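Local coordinates for protein cellobiose 2-epimerase (Ruminococcus albus, PDB 3VW5) that catalyses the reversible epimerization of cellobiose to 4-O-beta-D-glucosyl-D-mannose within an (alpha/alpha)6 barrel, at residues H75-I80 against S126-A131; N83-E88 against L132-R137; K107-I112 against L183-A188; A113-A118 against Y136-D141. The protein carries 2 engineered substitutions. One frame throughout, in Å; residues are numbered along the deposited sequence.

Contact 1: residues H75-I80 against S126-A131; sequences HAYEFI and SGDKEA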
# COMPACT_ATOMS: atom_id res chain seq x y z
N HIS A 75 -15.17 0.34 13.40
CA HIS A 75 -14.99 1.70 13.94
C HIS A 75 -14.41 2.63 12.89
O HIS A 75 -14.87 3.76 12.74
CB HIS A 75 -14.09 1.69 15.18
CG HIS A 75 -13.93 3.03 15.83
ND1 HIS A 75 -14.95 3.65 16.52
CD2 HIS A 75 -12.87 3.88 15.87
CE1 HIS A 75 -14.53 4.82 16.97
NE2 HIS A 75 -13.27 4.98 16.59
N ALA A 76 -13.39 2.14 12.19
CA ALA A 76 -12.75 2.88 11.11
C ALA A 76 -13.69 3.06 9.90
O ALA A 76 -13.82 4.16 9.35
CB ALA A 76 -11.45 2.20 10.68
N TYR A 77 -14.33 1.96 9.50
CA TYR A 77 -15.35 2.03 8.46
C TYR A 77 -16.36 3.15 8.70
O TYR A 77 -16.66 3.94 7.78
CB TYR A 77 -16.08 0.69 8.35
CG TYR A 77 -17.35 0.73 7.54
CD1 TYR A 77 -17.30 0.79 6.16
CD2 TYR A 77 -18.60 0.67 8.16
CE1 TYR A 77 -18.47 0.81 5.40
CE2 TYR A 77 -19.77 0.69 7.42
CZ TYR A 77 -19.70 0.76 6.03
OH TYR A 77 -20.85 0.77 5.28
N GLU A 78 -16.90 3.23 9.91
CA GLU A 78 -17.91 4.25 10.18
C GLU A 78 -17.33 5.64 9.94
O GLU A 78 -17.97 6.51 9.37
CB GLU A 78 -18.46 4.12 11.60
CG GLU A 78 -19.47 2.99 11.76
CD GLU A 78 -20.87 3.36 11.26
OE1 GLU A 78 -21.41 2.59 10.43
OE2 GLU A 78 -21.43 4.41 11.70
N PHE A 79 -16.09 5.82 10.37
CA PHE A 79 -15.45 7.11 10.20
C PHE A 79 -15.38 7.49 8.72
O PHE A 79 -15.65 8.63 8.35
CB PHE A 79 -14.06 7.12 10.85
CG PHE A 79 -13.41 8.46 10.86
CD1 PHE A 79 -13.82 9.43 11.77
CD2 PHE A 79 -12.40 8.77 9.95
CE1 PHE A 79 -13.23 10.69 11.78
CE2 PHE A 79 -11.81 10.01 9.95
CZ PHE A 79 -12.22 10.98 10.87
N ILE A 80 -15.03 6.52 7.87
CA ILE A 80 -14.87 6.78 6.44
C ILE A 80 -16.22 7.09 5.78
O ILE A 80 -16.40 8.15 5.16
CB ILE A 80 -14.20 5.58 5.72
CG1 ILE A 80 -12.73 5.48 6.13
CG2 ILE A 80 -14.32 5.70 4.21
CD1 ILE A 80 -12.09 4.17 5.72
N SER A 126 -17.25 -8.71 6.69
CA SER A 126 -18.34 -8.43 7.62
C SER A 126 -19.73 -9.09 7.43
O SER A 126 -20.46 -9.25 8.42
CB SER A 126 -18.48 -6.93 7.85
OG SER A 126 -18.56 -6.26 6.60
N GLY A 127 -20.18 -9.42 6.22
CA GLY A 127 -19.91 -8.69 5.02
C GLY A 127 -21.14 -7.82 4.84
O GLY A 127 -22.14 -8.23 4.26
N ASP A 128 -21.07 -6.62 5.41
CA ASP A 128 -22.04 -5.55 5.23
C ASP A 128 -22.11 -5.14 3.75
O ASP A 128 -21.13 -4.67 3.17
CB ASP A 128 -21.60 -4.35 6.08
CG ASP A 128 -22.59 -3.21 6.04
OD1 ASP A 128 -22.51 -2.33 6.93
OD2 ASP A 128 -23.45 -3.22 5.13
N LYS A 129 -23.28 -5.33 3.15
CA LYS A 129 -23.45 -5.08 1.72
C LYS A 129 -23.42 -3.59 1.36
O LYS A 129 -23.34 -3.23 0.19
CB LYS A 129 -24.74 -5.73 1.22
CG LYS A 129 -24.52 -6.91 0.28
CD LYS A 129 -25.52 -8.03 0.53
CE LYS A 129 -26.95 -7.48 0.71
NZ LYS A 129 -27.85 -8.46 1.43
N GLU A 130 -23.49 -2.74 2.36
CA GLU A 130 -23.47 -1.31 2.14
C GLU A 130 -22.03 -0.86 1.90
O GLU A 130 -21.77 0.11 1.18
CB GLU A 130 -24.08 -0.59 3.34
CG GLU A 130 -23.94 0.91 3.36
CD GLU A 130 -24.41 1.52 4.68
OE1 GLU A 130 -23.99 1.06 5.77
OE2 GLU A 130 -25.23 2.47 4.63
N ALA A 131 -21.09 -1.59 2.50
CA ALA A 131 -19.67 -1.39 2.24
C ALA A 131 -19.31 -1.70 0.78
O ALA A 131 -18.50 -1.00 0.16
CB ALA A 131 -18.82 -2.23 3.21

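Contact 2: residues N83-E88 against L132-R137; sequences NCIDYE and LALAYR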
# COMPACT_ATOMS: atom_id res chain seq x y z
N ASN A 83 -17.78 10.51 7.14
CA ASN A 83 -17.05 11.78 7.04
C ASN A 83 -16.22 11.90 5.79
O ASN A 83 -16.07 12.99 5.25
CB ASN A 83 -16.14 12.02 8.26
CG ASN A 83 -16.91 12.11 9.57
OD1 ASN A 83 -16.92 11.16 10.35
ND2 ASN A 83 -17.56 13.25 9.82
N CYS A 84 -15.67 10.79 5.33
CA CYS A 84 -14.55 10.86 4.40
C CYS A 84 -14.97 10.82 2.94
O CYS A 84 -14.18 11.10 2.04
CB CYS A 84 -13.54 9.75 4.71
SG CYS A 84 -12.74 9.98 6.33
N ILE A 85 -16.23 10.48 2.72
CA ILE A 85 -16.76 10.32 1.38
C ILE A 85 -17.49 11.59 0.93
O ILE A 85 -18.30 12.15 1.68
CB ILE A 85 -17.67 9.08 1.33
CG1 ILE A 85 -16.80 7.83 1.28
CG2 ILE A 85 -18.60 9.15 0.15
CD1 ILE A 85 -17.54 6.53 1.40
N ASP A 86 -17.16 12.06 -0.27
CA ASP A 86 -17.86 13.19 -0.85
C ASP A 86 -19.03 12.63 -1.66
O ASP A 86 -18.87 12.23 -2.80
CB ASP A 86 -16.93 14.02 -1.74
CG ASP A 86 -17.57 15.32 -2.20
OD1 ASP A 86 -18.82 15.44 -2.10
OD2 ASP A 86 -16.84 16.23 -2.66
N TYR A 87 -20.21 12.61 -1.05
CA TYR A 87 -21.38 12.00 -1.67
C TYR A 87 -21.89 12.87 -2.80
O TYR A 87 -22.43 12.37 -3.78
CB TYR A 87 -22.47 11.73 -0.64
CG TYR A 87 -22.13 10.56 0.26
CD1 TYR A 87 -22.18 9.26 -0.23
CD2 TYR A 87 -21.75 10.76 1.58
CE1 TYR A 87 -21.87 8.18 0.59
CE2 TYR A 87 -21.43 9.69 2.41
CZ TYR A 87 -21.49 8.40 1.91
OH TYR A 87 -21.17 7.34 2.73
N GLU A 88 -21.67 14.18 -2.65
CA GLU A 88 -22.13 15.16 -3.61
C GLU A 88 -21.31 15.17 -4.93
O GLU A 88 -21.88 15.08 -6.02
CB GLU A 88 -22.16 16.53 -2.96
CG GLU A 88 -22.53 17.65 -3.91
CD GLU A 88 -22.53 19.01 -3.23
OE1 GLU A 88 -22.31 19.06 -1.99
OE2 GLU A 88 -22.75 20.04 -3.95
N LEU A 132 -19.91 -2.76 0.23
CA LEU A 132 -19.71 -3.11 -1.18
C LEU A 132 -20.33 -2.07 -2.13
O LEU A 132 -19.73 -1.69 -3.14
CB LEU A 132 -20.30 -4.50 -1.47
CG LEU A 132 -20.15 -4.95 -2.92
CD1 LEU A 132 -18.71 -5.29 -3.22
CD2 LEU A 132 -21.03 -6.14 -3.20
N ALA A 133 -21.53 -1.62 -1.81
CA ALA A 133 -22.12 -0.51 -2.53
C ALA A 133 -21.17 0.73 -2.56
O ALA A 133 -20.91 1.31 -3.62
CB ALA A 133 -23.48 -0.15 -1.93
N LEU A 134 -20.66 1.14 -1.41
CA LEU A 134 -19.75 2.25 -1.35
C LEU A 134 -18.52 1.99 -2.23
O LEU A 134 -18.01 2.88 -2.91
CB LEU A 134 -19.32 2.47 0.09
CG LEU A 134 -20.01 3.62 0.82
CD1 LEU A 134 -21.35 3.91 0.19
CD2 LEU A 134 -20.14 3.29 2.31
N ALA A 135 -18.05 0.76 -2.22
CA ALA A 135 -16.92 0.40 -3.04
C ALA A 135 -17.22 0.65 -4.52
O ALA A 135 -16.42 1.28 -5.23
CB ALA A 135 -16.51 -1.04 -2.78
N TYR A 136 -18.37 0.17 -4.98
CA TYR A 136 -18.76 0.37 -6.37
C TYR A 136 -19.00 1.84 -6.64
O TYR A 136 -18.66 2.35 -7.70
CB TYR A 136 -20.02 -0.44 -6.71
CG TYR A 136 -19.76 -1.89 -7.02
CD1 TYR A 136 -19.14 -2.26 -8.20
CD2 TYR A 136 -20.13 -2.90 -6.13
CE1 TYR A 136 -18.90 -3.58 -8.49
CE2 TYR A 136 -19.88 -4.21 -6.40
CZ TYR A 136 -19.27 -4.55 -7.60
OH TYR A 136 -19.02 -5.87 -7.91
N ARG A 137 -19.59 2.53 -5.66
CA ARG A 137 -19.84 3.95 -5.81
C ARG A 137 -18.54 4.69 -6.15
O ARG A 137 -18.52 5.56 -7.03
CB ARG A 137 -20.47 4.56 -4.55
CG ARG A 137 -20.83 6.01 -4.76
CD ARG A 137 -21.21 6.73 -3.49
NE ARG A 137 -22.51 7.38 -3.61
CZ ARG A 137 -23.67 6.83 -3.21
NH1 ARG A 137 -23.69 5.62 -2.64
NH2 ARG A 137 -24.80 7.51 -3.37
O HOH W 1 -21.41 9.53 -4.78

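Contact 3: residues K107-I112 against L183-A188; sequences KHTYNI and LHLIEA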
# COMPACT_ATOMS: atom_id res chain seq x y z
N LYS A 107 -9.14 15.83 -4.43
CA LYS A 107 -9.44 14.46 -4.83
C LYS A 107 -8.23 13.83 -5.47
O LYS A 107 -7.62 14.42 -6.36
CB LYS A 107 -10.62 14.41 -5.81
CG LYS A 107 -11.90 15.04 -5.29
CD LYS A 107 -12.51 14.22 -4.16
CE LYS A 107 -13.73 14.92 -3.54
NZ LYS A 107 -14.94 14.87 -4.42
N HIS A 108 -7.87 12.63 -5.03
CA HIS A 108 -6.72 11.93 -5.58
C HIS A 108 -7.04 10.48 -5.93
O HIS A 108 -7.42 9.67 -5.08
CB HIS A 108 -5.54 12.00 -4.61
CG HIS A 108 -4.21 12.05 -5.31
ND1 HIS A 108 -3.76 11.02 -6.12
CD2 HIS A 108 -3.24 13.00 -5.33
CE1 HIS A 108 -2.57 11.34 -6.60
NE2 HIS A 108 -2.23 12.54 -6.13
N THR A 109 -6.88 10.17 -7.21
CA THR A 109 -7.09 8.82 -7.70
C THR A 109 -6.49 7.76 -6.77
O THR A 109 -7.12 6.74 -6.46
CB THR A 109 -6.46 8.68 -9.08
OG1 THR A 109 -7.12 9.59 -9.96
CG2 THR A 109 -6.62 7.28 -9.63
N TYR A 110 -5.28 8.01 -6.32
CA TYR A 110 -4.55 7.09 -5.46
C TYR A 110 -5.26 6.89 -4.12
O TYR A 110 -5.38 5.76 -3.62
CB TYR A 110 -3.16 7.68 -5.28
CG TYR A 110 -2.27 6.99 -4.31
CD1 TYR A 110 -1.38 6.03 -4.74
CD2 TYR A 110 -2.27 7.34 -2.96
CE1 TYR A 110 -0.53 5.40 -3.86
CE2 TYR A 110 -1.43 6.71 -2.06
CZ TYR A 110 -0.55 5.74 -2.51
OH TYR A 110 0.32 5.11 -1.64
N ASN A 111 -5.75 7.98 -3.54
CA ASN A 111 -6.48 7.95 -2.28
C ASN A 111 -7.81 7.22 -2.45
O ASN A 111 -8.13 6.33 -1.66
CB ASN A 111 -6.70 9.37 -1.76
CG ASN A 111 -7.29 9.41 -0.36
OD1 ASN A 111 -7.07 8.51 0.45
ND2 ASN A 111 -8.04 10.46 -0.07
N ILE A 112 -8.57 7.58 -3.49
CA ILE A 112 -9.84 6.90 -3.78
C ILE A 112 -9.70 5.39 -4.04
O ILE A 112 -10.56 4.60 -3.64
CB ILE A 112 -10.58 7.52 -4.98
CG1 ILE A 112 -10.78 9.02 -4.76
CG2 ILE A 112 -11.91 6.79 -5.18
CD1 ILE A 112 -10.90 9.83 -6.06
N LEU A 183 -0.57 1.17 -9.96
CA LEU A 183 -0.35 0.05 -9.07
C LEU A 183 -1.43 -0.06 -7.98
O LEU A 183 -1.92 -1.16 -7.68
CB LEU A 183 1.03 0.20 -8.43
CG LEU A 183 1.68 -1.03 -7.77
CD1 LEU A 183 1.31 -1.13 -6.31
CD2 LEU A 183 1.29 -2.29 -8.52
N HIS A 184 -1.80 1.06 -7.38
CA HIS A 184 -2.82 1.02 -6.35
C HIS A 184 -4.26 0.92 -6.88
O HIS A 184 -5.15 0.46 -6.16
CB HIS A 184 -2.60 2.12 -5.30
CG HIS A 184 -1.40 1.85 -4.45
ND1 HIS A 184 -1.37 0.84 -3.50
CD2 HIS A 184 -0.16 2.40 -4.44
CE1 HIS A 184 -0.18 0.80 -2.94
NE2 HIS A 184 0.57 1.75 -3.49
N LEU A 185 -4.49 1.30 -8.13
CA LEU A 185 -5.72 0.90 -8.81
C LEU A 185 -5.74 -0.62 -9.03
O LEU A 185 -6.73 -1.28 -8.74
CB LEU A 185 -5.92 1.66 -10.13
CG LEU A 185 -6.29 3.14 -10.01
CD1 LEU A 185 -6.23 3.81 -11.37
CD2 LEU A 185 -7.67 3.37 -9.37
N ILE A 186 -4.64 -1.18 -9.53
CA ILE A 186 -4.57 -2.63 -9.65
C ILE A 186 -4.94 -3.28 -8.31
O ILE A 186 -5.79 -4.15 -8.24
CB ILE A 186 -3.19 -3.09 -10.15
CG1 ILE A 186 -3.03 -2.78 -11.64
CG2 ILE A 186 -2.97 -4.56 -9.87
CD1 ILE A 186 -1.60 -2.65 -12.11
N GLU A 187 -4.31 -2.82 -7.24
CA GLU A 187 -4.46 -3.40 -5.92
C GLU A 187 -5.92 -3.38 -5.46
O GLU A 187 -6.45 -4.39 -5.00
CB GLU A 187 -3.59 -2.61 -4.95
CG GLU A 187 -3.51 -3.11 -3.54
CD GLU A 187 -2.78 -2.11 -2.66
OE1 GLU A 187 -1.76 -2.47 -2.01
OE2 GLU A 187 -3.22 -0.93 -2.64
N ALA A 188 -6.57 -2.22 -5.58
CA ALA A 188 -7.98 -2.04 -5.22
C ALA A 188 -8.93 -2.87 -6.07
O ALA A 188 -9.78 -3.57 -5.54
CB ALA A 188 -8.39 -0.54 -5.25

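Contact 4: residues A113-A118 against Y136-D141; sequences AFAIYA and YRLFED. Engineered in segment 136-141: Leu-138 (natural residue Pro).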
# COMPACT_ATOMS: atom_id res chain seq x y z
N ALA A 113 -8.63 5.00 -4.72
CA ALA A 113 -8.38 3.59 -4.97
C ALA A 113 -8.28 2.86 -3.63
O ALA A 113 -8.78 1.75 -3.48
CB ALA A 113 -7.11 3.39 -5.79
N PHE A 114 -7.62 3.48 -2.66
CA PHE A 114 -7.38 2.83 -1.39
C PHE A 114 -8.67 2.62 -0.62
O PHE A 114 -8.90 1.53 -0.08
CB PHE A 114 -6.38 3.61 -0.55
CG PHE A 114 -5.07 2.94 -0.43
CD1 PHE A 114 -4.95 1.79 0.34
CD2 PHE A 114 -3.95 3.42 -1.12
CE1 PHE A 114 -3.73 1.14 0.44
CE2 PHE A 114 -2.72 2.79 -1.03
CZ PHE A 114 -2.61 1.64 -0.25
N ALA A 115 -9.49 3.66 -0.56
CA ALA A 115 -10.85 3.54 -0.03
C ALA A 115 -11.55 2.30 -0.61
O ALA A 115 -12.11 1.49 0.13
CB ALA A 115 -11.64 4.81 -0.30
N ILE A 116 -11.50 2.14 -1.93
CA ILE A 116 -12.07 0.95 -2.57
C ILE A 116 -11.46 -0.35 -2.04
O ILE A 116 -12.18 -1.30 -1.76
CB ILE A 116 -11.90 1.01 -4.09
CG1 ILE A 116 -12.77 2.12 -4.66
CG2 ILE A 116 -12.23 -0.33 -4.74
CD1 ILE A 116 -12.29 2.59 -6.01
N TYR A 117 -10.14 -0.38 -1.92
CA TYR A 117 -9.41 -1.55 -1.43
C TYR A 117 -9.87 -1.96 -0.03
O TYR A 117 -10.16 -3.13 0.23
CB TYR A 117 -7.92 -1.21 -1.44
CG TYR A 117 -6.98 -2.34 -1.12
CD1 TYR A 117 -7.18 -3.61 -1.62
CD2 TYR A 117 -5.85 -2.12 -0.33
CE1 TYR A 117 -6.30 -4.64 -1.34
CE2 TYR A 117 -4.96 -3.14 -0.05
CZ TYR A 117 -5.18 -4.40 -0.55
OH TYR A 117 -4.29 -5.41 -0.26
N ALA A 118 -9.95 -0.97 0.87
CA ALA A 118 -10.41 -1.16 2.24
C ALA A 118 -11.89 -1.56 2.32
O ALA A 118 -12.22 -2.52 3.01
CB ALA A 118 -10.18 0.11 3.04
N TYR A 136 -18.37 0.17 -4.98
CA TYR A 136 -18.76 0.37 -6.37
C TYR A 136 -19.00 1.84 -6.64
O TYR A 136 -18.66 2.35 -7.70
CB TYR A 136 -20.02 -0.44 -6.71
CG TYR A 136 -19.76 -1.89 -7.02
CD1 TYR A 136 -19.14 -2.26 -8.20
CD2 TYR A 136 -20.13 -2.90 -6.13
CE1 TYR A 136 -18.90 -3.58 -8.49
CE2 TYR A 136 -19.88 -4.21 -6.40
CZ TYR A 136 -19.27 -4.55 -7.60
OH TYR A 136 -19.02 -5.87 -7.91
N ARG A 137 -19.59 2.53 -5.66
CA ARG A 137 -19.84 3.95 -5.81
C ARG A 137 -18.54 4.69 -6.15
O ARG A 137 -18.52 5.56 -7.03
CB ARG A 137 -20.47 4.56 -4.55
CG ARG A 137 -20.83 6.01 -4.76
CD ARG A 137 -21.21 6.73 -3.49
NE ARG A 137 -22.51 7.38 -3.61
CZ ARG A 137 -23.67 6.83 -3.21
NH1 ARG A 137 -23.69 5.62 -2.64
NH2 ARG A 137 -24.80 7.51 -3.37
N LEU A 138 -17.46 4.33 -5.45
CA LEU A 138 -16.17 4.99 -5.63
C LEU A 138 -15.45 4.51 -6.90
O LEU A 138 -14.80 5.30 -7.59
CB LEU A 138 -15.30 4.79 -4.39
CG LEU A 138 -15.83 5.42 -3.10
CD1 LEU A 138 -14.92 5.07 -1.95
CD2 LEU A 138 -15.96 6.92 -3.23
N PHE A 139 -15.57 3.23 -7.21
CA PHE A 139 -15.16 2.73 -8.51
C PHE A 139 -15.79 3.55 -9.65
O PHE A 139 -15.10 3.96 -10.58
CB PHE A 139 -15.53 1.25 -8.63
CG PHE A 139 -15.48 0.71 -10.02
CD1 PHE A 139 -14.27 0.31 -10.59
CD2 PHE A 139 -16.64 0.54 -10.77
CE1 PHE A 139 -14.22 -0.22 -11.87
CE2 PHE A 139 -16.60 0.01 -12.06
CZ PHE A 139 -15.39 -0.37 -12.61
N GLU A 140 -17.10 3.80 -9.57
CA GLU A 140 -17.78 4.60 -10.59
C GLU A 140 -17.23 6.03 -10.66
O GLU A 140 -17.02 6.57 -11.75
CB GLU A 140 -19.29 4.61 -10.36
CG GLU A 140 -19.95 3.33 -10.81
CD GLU A 140 -21.46 3.41 -10.80
OE1 GLU A 140 -22.03 3.98 -9.84
OE2 GLU A 140 -22.08 2.90 -11.77
N ASP A 141 -17.00 6.62 -9.49
CA ASP A 141 -16.46 7.96 -9.42
C ASP A 141 -15.08 8.06 -10.07
O ASP A 141 -14.77 9.07 -10.69
CB ASP A 141 -16.38 8.45 -7.96
CG ASP A 141 -17.75 8.70 -7.36
OD1 ASP A 141 -18.74 8.64 -8.13
OD2 ASP A 141 -17.83 8.94 -6.13

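Contact 1: residues H75-I80 against S126-A131
The phenol ring of Tyr-77 reaches from its helix to the methyl group of Ala-131, its CE1 atom lying 3.8 Å from Ala-131 CB in an oblique approach. With CG anti to the backbone N (chi1 167°), the ring extends across to the opening turn of helix 129-145. Its hydroxyl gives a weak hydrogen bond of 3.2 Å from Tyr-77 OH to Glu-130 OE1, which sits near the plane of the ring at its edge. The carboxylate of Glu-130 has its stronger partner in Lys-81, which reaches it in a salt bridge from the same helix as Tyr-77. The turn that receives the ring is held by its own bonds: Asp-128 is the N-cap, its OD2 accepting from Glu-130 N at 2.8 Å from above the carboxylate plane, and Ser-126 OG accepts from Asp-128 N at 2.8 Å in an ST turn. With an alanine in place of Tyr-77, the side of Ala-131 would probably be left uncovered and Glu-130 OE1 would lose its weak hydroxyl donor. Tyr-122 stacks on the Tyr-77 ring, so an inner helix backs this meeting of helices 67-84 and 129-145, neighbours in the outer ring of the (alpha/alpha)6 barrel.

Contact 2: residues N83-E88 against L132-R137
Residues 83-88 carry the chain out of the weakly bonded end of helix 67-84 into a loop that runs alongside the helical segment 132-137. The backbones stay well apart: the CA atoms of Ile-85 and Leu-134 are 9.0 Å from each other, those of Tyr-87 and Arg-137 9.2 Å, and no direct hydrogen bond joins the two segments. Side chains span the interval. Ile-85 directs its CD1 methyl at the branch point of Leu-134, with CD1 to CG at 3.9 Å, forming the buried end of the contact; Leu-119 of helix 109-126 and Val-92 add to this apolar cluster. Here the loop after one outer helix of the (alpha/alpha)6 barrel packs on the next outer helix, near the surface of the fold. Tyr-87 lies farther out. Ile-85 CG2 sits over the centre of one face of its ring, while the ring edge meets Arg-137: Tyr-87 CD1 stands 3.9 Å from Arg-137 NE, over a face of the guanidinium, with the two planes 83° apart. The arginine chain bends at chi3 (-126°) to bring that face round. A water accepts from Arg-137 NE at 2.7 Å and donates to Tyr-87 O at 3.2 Å, lying at the guanidinium edge and tying the side chain to the loop backbone. The Tyr-87 hydroxyl, near Leu-134 CD2, is hydrogen-bonded to Lys-81 O.

Contact 3: residues K107-I112 against L183-A188
Tyr-110 and His-184 run next to each other with their rings heading in one direction, and form the denser half of this buried contact. Their ring centroids are 4.9 Å apart and their planes stand at 83°, with an oblique approach. Tyr-110 CG is anti to the backbone N (chi1 174°), which carries the phenol ring out to the imidazole. The histidine is fixed from its own helix as well: Leu-183 CD1 lies over the centre of its ring, and ND1 donates to Glu-187 OE2 at 2.7 Å, almost straight at 167°. That carboxylate oxygen lies in the imidazole plane, yet is met from above the plane of its own carboxylate. Glu-187 in turn pairs with Arg-377. The other half is sparser: a single methyl, Thr-109 CG2, rests against the Leu-185 isopropyl group, 3.9 Å from CD1, while Thr-109 OG1 is hydrogen-bonded to Arg-153 O. A leucine in place of His-184 has no N-H to give, and Glu-187 OE2 would probably lose its donor and Tyr-110 its ring partner. Phe-114 and Glu-246 also border the imidazole. Polar and aromatic groups gathered between inner helices 109-126 and 179-196 are consistent with the wall of the central pocket of an (alpha/alpha)6 barrel.

Contact 4: residues A113-A118 against Y136-D141
Ile-116 projects into the groove beside Leu-138 and Phe-139, where the two carbons of its longer branch, CG1 and CD1, meet different surfaces. CG1 lies against the Leu-138 side chain, 3.7 Å from its CB, and CD1 goes deeper, to within 3.6 Å of Phe-139 N, touching the helix backbone. This reach follows from CG1 lying anti to the carbonyl carbon (chi1 -68°) with CD1 extended beyond it. Leu-138, an engineered residue where the natural sequence has proline, supplies the bump in the other direction: its CD1 methyl comes to 3.7 Å from Ala-115 CB, the small alanine leaving a dip that the leucine branch occupies. The Ile-116 and Leu-138 side chains pass alongside, heading opposite ways. Val-92 touches both Ala-115 and Leu-138. The ring of Phe-139 turns off instead toward Tyr-189, which it meets edge-to-face. The two short helical segments run antiparallel, at 156°, with axes 9.1 Å apart at closest approach; they belong to the consecutive inner and outer helices of one barrel hairpin. No hydrogen bond or ion pair crosses between them, so this part of the hairpin is held by hydrophobic burial and the fit of aliphatic groups, without any directional bond.

Overall arrangement
Contacts 1 and 2 lie toward the surface and join the same outer elements, helix 67-84 with its following loop and helix 129-145; they touch each other where Tyr-77 meets Leu-134. Their chemistry is mixed, apolar inside and polar or charged outside. Contacts 3 and 4 are buried and share helix 109-126, which faces helix 179-196 in contact 3 and helix 129-145 in contact 4. Contact 4, the link from inner to outer layer, is apolar packing with no hydrogen bond across, whereas contact 3, nearest the centre of the chain, sets an aromatic pair beside an aliphatic one, its hydrogen bonds lying within or beyond its segments. A salt bridge from Asp-86 to Lys-107 connects contact 2 with contact 3.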